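PDB 3QDH: fimbrial structural subunit from Actinomyces naeslundii, which serves as a structural subunit of the type 2 fimbrial shaft and acts as an adhesin, mediating interactions with streptococci and host cells during oral biofilm development. Local coordinates for residues A[4-16]-A[23-35]. Residues are numbered along the deposited sequence; the frame is centred on the assembly and turned at random.
Sequences ISVEKSIQEQKLN and LIKFPVSSTAPTL
Lys-8 sets CG anti to its backbone N (chi1 -176°) and runs fully extended beyond it, while Phe-26 swings CG beside its own N (chi1 -60°), which carries Lys-8 CE and NZ across one face of the ring. The setting is an antiparallel edge pairing in the CnaA-type (DEv-IgG) domain, where Lys-8 NZ is joined to Asn-121 CG by an isopeptide bond. NZ lies 4.1 Å from the Phe-26 ring centroid, over the face, but as an amide nitrogen it should polarise the ring less than a free ammonium would. A long, flexible lysine suits this reach; its NZ also hydrogen-bonds to Asp-48 OD2, and Asp-48, as in related domains, probably assists bond formation. CE packs 3.5 Å from Phe-26 CG, and the opposite face is covered by Ile-24 CG2. On the sheet face that carries Lys-8, Val-6 CG1 meets Val-28 CG1, short branched groups that pack against strand 118-131, at Val-125 and Ala-123.

The backbones pair through Glu-7 and Ser-29, with Glu-7 N to Ser-29 O at 2.8 Å and Ser-29 N to Glu-7 O at 2.9 Å. Ser-9 N continues to Pro-27 O, but proline has no N-H to give back: Ser-9 O is buried without a polar partner, and lies in the plane of the Phe-26 ring, 3.5 Å from CD1. Gln-11 N then bonds to Lys-25 O.

Side chains take over at both ends. Ser-30 is small enough to turn its hydroxyl inward, and its OG donates to Ser-5 O at 2.7 Å, from 27° out of the carbonyl plane. At the other end the bent Gln-13 chain, long enough to bridge the widening gap, lets NE2 hydrogen-bond to Leu-23 O at 2.8 Å as well as to Gly-17 O, with Leu-23 O near the plane of the glutamine amide.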
ATOM      1  N   ILE A   4       8.893   2.906 -25.111  1.00 29.98           N
ATOM      2  CA  ILE A   4       7.805   2.587 -24.143  1.00 29.70           C
ATOM      3  C   ILE A   4       8.382   2.279 -22.763  1.00 29.17           C
ATOM      4  O   ILE A   4       9.287   1.446 -22.625  1.00 29.65           O
ATOM      5  CB  ILE A   4       6.949   1.385 -24.616  1.00 30.20           C
ATOM      6  CG1 ILE A   4       6.385   1.629 -26.024  1.00 31.03           C
ATOM      7  CG2 ILE A   4       5.826   1.093 -23.625  1.00 30.26           C
ATOM      8  CD1 ILE A   4       5.501   2.848 -26.133  1.00 32.51           C
ATOM      9  N   SER A   5       7.849   2.952 -21.746  1.00 27.97           N
ATOM     10  CA  SER A   5       8.312   2.771 -20.377  1.00 27.01           C
ATOM     11  C   SER A   5       7.142   2.817 -19.381  1.00 25.93           C
ATOM     12  O   SER A   5       6.064   3.331 -19.692  1.00 25.64           O
ATOM     13  CB  SER A   5       9.364   3.822 -20.025  1.00 27.24           C
ATOM     14  OG  SER A   5       8.778   5.105 -19.879  1.00 27.42           O
ATOM     15  N   VAL A   6       7.361   2.239 -18.203  1.00 24.61           N
ATOM     16  CA  VAL A   6       6.354   2.198 -17.140  1.00 23.44           C
ATOM     17  C   VAL A   6       6.959   2.743 -15.871  1.00 22.34           C
ATOM     18  O   VAL A   6       8.090   2.395 -15.520  1.00 22.14           O
ATOM     19  CB  VAL A   6       5.884   0.762 -16.795  1.00 23.62           C
ATOM     20  CG1 VAL A   6       4.454   0.794 -16.229  1.00 23.14           C
ATOM     21  CG2 VAL A   6       5.983  -0.152 -17.982  1.00 23.97           C
ATOM     22  N   GLU A   7       6.206   3.584 -15.176  1.00 20.97           N
ATOM     23  CA  GLU A   7       6.679   4.161 -13.929  1.00 20.23           C
ATOM     24  C   GLU A   7       5.763   3.724 -12.799  1.00 19.18           C
ATOM     25  O   GLU A   7       4.538   3.688 -12.962  1.00 18.57           O
ATOM     26  CB  GLU A   7       6.744   5.694 -14.017  1.00 20.67           C
ATOM     27  CG  GLU A   7       7.842   6.239 -14.959  1.00 23.18           C
ATOM     28  CD  GLU A   7       7.565   5.952 -16.425  1.00 26.07           C
ATOM     29  OE1 GLU A   7       6.511   6.385 -16.929  1.00 27.06           O
ATOM     30  OE2 GLU A   7       8.394   5.294 -17.103  1.00 26.82           O
ATOM     31  N   LYS A   8       6.349   3.407 -11.649  1.00 17.52           N
ATOM     32  CA  LYS A   8       5.556   3.000 -10.498  1.00 16.80           C
ATOM     33  C   LYS A   8       5.924   3.825  -9.270  1.00 16.95           C
ATOM     34  O   LYS A   8       7.104   4.161  -9.059  1.00 16.67           O
ATOM     35  CB  LYS A   8       5.726   1.492 -10.234  1.00 16.53           C
ATOM     36  CG  LYS A   8       4.858   0.944  -9.109  1.00 16.39           C
ATOM     37  CD  LYS A   8       4.806  -0.586  -9.107  1.00 15.94           C
ATOM     38  CE  LYS A   8       3.827  -1.051  -8.025  1.00 16.53           C
ATOM     39  NZ  LYS A   8       3.484  -2.511  -7.995  1.00 14.92           N
ATOM     40  N   SER A   9       4.906   4.168  -8.483  1.00 16.47           N
ATOM     41  CA  SER A   9       5.090   4.875  -7.221  1.00 17.27           C
ATOM     42  C   SER A   9       4.277   4.203  -6.118  1.00 17.14           C
ATOM     43  O   SER A   9       3.765   3.085  -6.296  1.00 16.48           O
ATOM     44  CB  SER A   9       4.678   6.347  -7.365  1.00 17.25           C
ATOM     45  OG  SER A   9       5.069   7.096  -6.221  1.00 18.66           O
ATOM     46  N   ILE A  10       4.185   4.875  -4.971  1.00 17.96           N
ATOM     47  CA  ILE A  10       3.345   4.435  -3.847  1.00 18.94           C
ATOM     48  C   ILE A  10       2.653   5.649  -3.222  1.00 19.96           C
ATOM     49  O   ILE A  10       3.285   6.675  -2.987  1.00 19.14           O
ATOM     50  CB  ILE A  10       4.160   3.736  -2.709  1.00 19.06           C
ATOM     51  CG1 ILE A  10       5.104   2.659  -3.255  1.00 17.96           C
ATOM     52  CG2 ILE A  10       3.216   3.113  -1.671  1.00 18.83           C
ATOM     53  CD1 ILE A  10       6.134   2.154  -2.212  1.00 18.16           C
ATOM     54  N   GLN A  11       1.355   5.527  -2.967  1.00 21.41           N
ATOM     55  CA  GLN A  11       0.618   6.537  -2.222  1.00 23.64           C
ATOM     56  C   GLN A  11       1.148   6.651  -0.790  1.00 24.26           C
ATOM     57  O   GLN A  11       1.404   5.634  -0.146  1.00 24.16           O
ATOM     58  CB  GLN A  11      -0.862   6.151  -2.149  1.00 23.46           C
ATOM     59  CG  GLN A  11      -1.770   6.917  -3.087  1.00 26.27           C
ATOM     60  CD  GLN A  11      -3.137   7.158  -2.464  1.00 28.64           C
ATOM     61  OE1 GLN A  11      -3.738   6.249  -1.894  1.00 28.91           O
ATOM     62  NE2 GLN A  11      -3.624   8.394  -2.554  1.00 30.93           N
ATOM     63  N   GLU A  12       1.313   7.884  -0.310  1.00 25.90           N
ATOM     64  CA  GLU A  12       1.521   8.159   1.121  1.00 27.38           C
ATOM     65  C   GLU A  12       0.702   7.179   1.953  1.00 27.46           C
ATOM     66  O   GLU A  12      -0.529   7.234   1.925  1.00 27.50           O
ATOM     67  CB  GLU A  12       1.013   9.559   1.466  1.00 28.11           C
ATOM     68  CG  GLU A  12       2.002  10.691   1.439  1.00 31.64           C
ATOM     69  CD  GLU A  12       1.479  11.886   2.228  1.00 36.27           C
ATOM     70  OE1 GLU A  12       0.868  12.799   1.617  1.00 38.35           O
ATOM     71  OE2 GLU A  12       1.651  11.895   3.468  1.00 38.41           O
ATOM     72  N   GLN A  13       1.359   6.305   2.710  1.00 27.76           N
ATOM     73  CA  GLN A  13       0.631   5.304   3.501  1.00 28.60           C
ATOM     74  C   GLN A  13      -0.363   5.903   4.512  1.00 29.01           C
ATOM     75  O   GLN A  13      -1.396   5.291   4.803  1.00 29.10           O
ATOM     76  CB  GLN A  13       1.591   4.332   4.203  1.00 28.22           C
ATOM     77  CG  GLN A  13       0.920   3.043   4.688  1.00 28.93           C
ATOM     78  CD  GLN A  13       0.229   2.269   3.561  1.00 28.89           C
ATOM     79  OE1 GLN A  13       0.725   2.211   2.434  1.00 28.32           O
ATOM     80  NE2 GLN A  13      -0.915   1.671   3.870  1.00 29.71           N
ATOM     81  N   LYS A  14      -0.042   7.093   5.022  1.00 29.93           N
ATOM     82  CA  LYS A  14      -0.921   7.851   5.925  1.00 30.86           C
ATOM     83  C   LYS A  14      -2.355   7.938   5.395  1.00 31.06           C
ATOM     84  O   LYS A  14      -3.318   7.751   6.141  1.00 30.79           O
ATOM     85  CB  LYS A  14      -0.357   9.260   6.144  1.00 31.09           C
ATOM     86  CG  LYS A  14      -1.113  10.088   7.171  1.00 33.22           C
ATOM     87  CD  LYS A  14      -0.320  11.317   7.609  1.00 35.60           C
ATOM     88  CE  LYS A  14      -1.196  12.309   8.375  1.00 36.49           C
ATOM     89  NZ  LYS A  14      -1.937  11.688   9.514  1.00 37.45           N
ATOM     90  N   LEU A  15      -2.479   8.202   4.096  1.00 31.18           N
ATOM     91  CA  LEU A  15      -3.779   8.340   3.440  1.00 31.08           C
ATOM     92  C   LEU A  15      -4.599   7.055   3.440  1.00 30.99           C
ATOM     93  O   LEU A  15      -5.813   7.085   3.221  1.00 31.26           O
ATOM     94  CB  LEU A  15      -3.587   8.820   2.004  1.00 31.25           C
ATOM     95  CG  LEU A  15      -2.765  10.089   1.777  1.00 31.67           C
ATOM     96  CD1 LEU A  15      -2.684  10.373   0.281  1.00 31.85           C
ATOM     97  CD2 LEU A  15      -3.328  11.294   2.543  1.00 32.30           C
ATOM     98  N   ASN A  16      -3.938   5.927   3.687  1.00 30.70           N
ATOM     99  CA  ASN A  16      -4.600   4.631   3.648  1.00 30.36           C
ATOM    100  C   ASN A  16      -4.605   3.891   4.991  1.00 30.38           C
ATOM    101  O   ASN A  16      -5.365   2.938   5.176  1.00 30.44           O
ATOM    102  CB  ASN A  16      -4.001   3.766   2.532  1.00 30.31           C
ATOM    103  CG  ASN A  16      -4.121   4.420   1.152  1.00 30.76           C
ATOM    104  OD1 ASN A  16      -3.118   4.610   0.447  1.00 30.03           O
ATOM    105  ND2 ASN A  16      -5.348   4.782   0.770  1.00 28.90           N
ATOM    106  N   LEU A  23      -5.101  -0.710   3.016  1.00 25.15           N
ATOM    107  CA  LEU A  23      -4.646  -0.866   1.635  1.00 23.97           C
ATOM    108  C   LEU A  23      -3.263  -0.248   1.435  1.00 22.93           C
ATOM    109  O   LEU A  23      -2.916   0.746   2.074  1.00 22.89           O
ATOM    110  CB  LEU A  23      -5.637  -0.206   0.665  1.00 24.14           C
ATOM    111  CG  LEU A  23      -7.051  -0.784   0.585  1.00 24.23           C
ATOM    112  CD1 LEU A  23      -7.958   0.161  -0.179  1.00 25.43           C
ATOM    113  CD2 LEU A  23      -7.052  -2.166  -0.048  1.00 24.15           C
ATOM    114  N   ILE A  24      -2.461  -0.853   0.563  1.00 21.93           N
ATOM    115  CA  ILE A  24      -1.346  -0.127  -0.044  1.00 20.50           C
ATOM    116  C   ILE A  24      -1.784   0.153  -1.478  1.00 19.53           C
ATOM    117  O   ILE A  24      -2.267  -0.747  -2.167  1.00 18.75           O
ATOM    118  CB  ILE A  24      -0.009  -0.924  -0.057  1.00 21.02           C
ATOM    119  CG1 ILE A  24       0.480  -1.220   1.367  1.00 20.65           C
ATOM    120  CG2 ILE A  24       1.070  -0.143  -0.801  1.00 20.55           C
ATOM    121  CD1 ILE A  24       1.743  -2.093   1.417  1.00 22.32           C
ATOM    122  N   LYS A  25      -1.640   1.409  -1.892  1.00 18.59           N
ATOM    123  CA  LYS A  25      -2.010   1.847  -3.233  1.00 17.95           C
ATOM    124  C   LYS A  25      -0.786   2.268  -4.036  1.00 17.37           C
ATOM    125  O   LYS A  25       0.028   3.085  -3.582  1.00 16.77           O
ATOM    126  CB  LYS A  25      -3.036   2.992  -3.165  1.00 17.85           C
ATOM    127  CG  LYS A  25      -4.417   2.501  -2.778  1.00 19.36           C
ATOM    128  CD  LYS A  25      -5.465   3.599  -2.832  1.00 21.49           C
ATOM    129  CE  LYS A  25      -6.799   3.074  -2.323  1.00 23.32           C
ATOM    130  NZ  LYS A  25      -7.903   4.014  -2.662  1.00 24.63           N
ATOM    131  N   PHE A  26      -0.676   1.695  -5.234  1.00 16.81           N
ATOM    132  CA  PHE A  26       0.463   1.921  -6.115  1.00 16.81           C
ATOM    133  C   PHE A  26       0.022   2.598  -7.406  1.00 16.00           C
ATOM    134  O   PHE A  26      -0.522   1.923  -8.284  1.00 16.29           O
ATOM    135  CB  PHE A  26       1.104   0.595  -6.541  1.00 16.18           C
ATOM    136  CG  PHE A  26       1.623  -0.264  -5.420  1.00 17.15           C
ATOM    137  CD1 PHE A  26       2.789   0.077  -4.733  1.00 17.99           C
ATOM    138  CD2 PHE A  26       0.995  -1.469  -5.112  1.00 16.90           C
ATOM    139  CE1 PHE A  26       3.293  -0.743  -3.722  1.00 18.29           C
ATOM    140  CE2 PHE A  26       1.497  -2.305  -4.100  1.00 19.12           C
ATOM    141  CZ  PHE A  26       2.645  -1.939  -3.406  1.00 17.32           C
ATOM    142  N   PRO A  27       0.278   3.911  -7.545  1.00 16.39           N
ATOM    143  CA  PRO A  27       0.084   4.579  -8.839  1.00 16.11           C
ATOM    144  C   PRO A  27       1.061   4.051  -9.897  1.00 16.07           C
ATOM    145  O   PRO A  27       2.273   3.965  -9.650  1.00 16.21           O
ATOM    146  CB  PRO A  27       0.331   6.062  -8.518  1.00 15.89           C
ATOM    147  CG  PRO A  27       0.182   6.170  -7.037  1.00 16.94           C
ATOM    148  CD  PRO A  27       0.676   4.863  -6.494  1.00 16.11           C
ATOM    149  N   VAL A  28       0.517   3.645 -11.045  1.00 15.67           N
ATOM    150  CA  VAL A  28       1.302   3.097 -12.147  1.00 15.38           C
ATOM    151  C   VAL A  28       0.957   3.909 -13.389  1.00 15.88           C
ATOM    152  O   VAL A  28      -0.225   4.174 -13.644  1.00 15.50           O
ATOM    153  CB  VAL A  28       0.997   1.575 -12.383  1.00 15.33           C
ATOM    154  CG1 VAL A  28       1.565   1.100 -13.717  1.00 15.22           C
ATOM    155  CG2 VAL A  28       1.550   0.717 -11.236  1.00 14.33           C
ATOM    156  N   SER A  29       1.966   4.332 -14.145  1.00 16.28           N
ATOM    157  CA  SER A  29       1.705   5.096 -15.369  1.00 17.13           C
ATOM    158  C   SER A  29       2.688   4.817 -16.512  1.00 16.78           C
ATOM    159  O   SER A  29       3.851   4.477 -16.292  1.00 16.49           O
ATOM    160  CB  SER A  29       1.597   6.607 -15.087  1.00 17.29           C
ATOM    161  OG  SER A  29       2.855   7.164 -14.786  1.00 20.53           O
ATOM    162  N   SER A  30       2.188   4.968 -17.736  1.00 16.47           N
ATOM    163  CA  SER A  30       2.991   4.818 -18.937  1.00 16.39           C
ATOM    164  C   SER A  30       2.631   5.937 -19.917  1.00 16.01           C
ATOM    165  O   SER A  30       1.448   6.170 -20.207  1.00 14.95           O
ATOM    166  CB  SER A  30       2.729   3.443 -19.567  1.00 17.04           C
ATOM    167  OG  SER A  30       3.561   3.246 -20.702  1.00 18.99           O
ATOM    168  N   THR A  31       3.643   6.639 -20.415  1.00 15.36           N
ATOM    169  CA  THR A  31       3.404   7.713 -21.380  1.00 15.33           C
ATOM    170  C   THR A  31       3.061   7.092 -22.734  1.00 15.18           C
ATOM    171  O   THR A  31       3.805   6.259 -23.242  1.00 13.80           O
ATOM    172  CB  THR A  31       4.629   8.633 -21.516  1.00 16.15           C
ATOM    173  OG1 THR A  31       4.869   9.290 -20.263  1.00 16.32           O
ATOM    174  CG2 THR A  31       4.388   9.690 -22.601  1.00 15.25           C
ATOM    175  N   ALA A  32       1.919   7.490 -23.302  1.00 14.97           N
ATOM    176  CA  ALA A  32       1.490   6.963 -24.593  1.00 15.27           C
ATOM    177  C   ALA A  32       2.431   7.419 -25.714  1.00 16.27           C
ATOM    178  O   ALA A  32       2.730   8.617 -25.836  1.00 16.47           O
ATOM    179  CB  ALA A  32       0.035   7.373 -24.888  1.00 15.25           C
ATOM    180  N   PRO A  33       2.917   6.468 -26.533  1.00 16.96           N
ATOM    181  CA  PRO A  33       3.794   6.812 -27.653  1.00 17.25           C
ATOM    182  C   PRO A  33       3.074   7.638 -28.718  1.00 17.65           C
ATOM    183  O   PRO A  33       1.842   7.702 -28.738  1.00 16.56           O
ATOM    184  CB  PRO A  33       4.186   5.448 -28.233  1.00 17.17           C
ATOM    185  CG  PRO A  33       3.100   4.544 -27.841  1.00 17.87           C
ATOM    186  CD  PRO A  33       2.604   5.027 -26.498  1.00 16.76           C
ATOM    187  N   THR A  34       3.860   8.263 -29.589  1.00 18.47           N
ATOM    188  CA  THR A  34       3.343   8.968 -30.748  1.00 19.80           C
ATOM    189  C   THR A  34       3.324   7.988 -31.915  1.00 20.10           C
ATOM    190  O   THR A  34       4.373   7.577 -32.404  1.00 20.48           O
ATOM    191  CB  THR A  34       4.211  10.206 -31.066  1.00 20.06           C
ATOM    192  OG1 THR A  34       4.287  11.026 -29.894  1.00 22.07           O
ATOM    193  CG2 THR A  34       3.595  11.017 -32.185  1.00 21.49           C
ATOM    194  N   LEU A  35       2.130   7.576 -32.332  1.00 20.39           N
ATOM    195  CA  LEU A  35       2.020   6.594 -33.400  1.00 20.92           C
ATOM    196  C   LEU A  35       1.900   7.296 -34.747  1.00 21.78           C
ATOM    197  O   LEU A  35       1.314   8.375 -34.838  1.00 21.46           O
ATOM    198  CB  LEU A  35       0.828   5.646 -33.170  1.00 20.46           C
ATOM    199  CG  LEU A  35       0.708   4.884 -31.841  1.00 20.35           C
ATOM    200  CD1 LEU A  35      -0.477   3.925 -31.873  1.00 19.08           C
ATOM    201  CD2 LEU A  35       1.983   4.142 -31.451  1.00 18.45           C
TER
HETATM  202  O   HOH W   1       6.258   5.296 -22.592  1.00 22.26           O
HETATM  203  O   HOH W   2       6.325   6.317 -19.443  1.00 22.84           O
HETATM  204  O   HOH W   3       3.327   6.351 -11.348  1.00 28.26           O
HETATM  205  O   HOH W   4       4.609   7.877 -16.890  1.00 29.12           O
HETATM  206  O   HOH W   5      -0.481   3.440   0.253  1.00 19.52           O
HETATM  207  O   HOH W   6      -6.880   1.558   3.525  1.00 32.20           O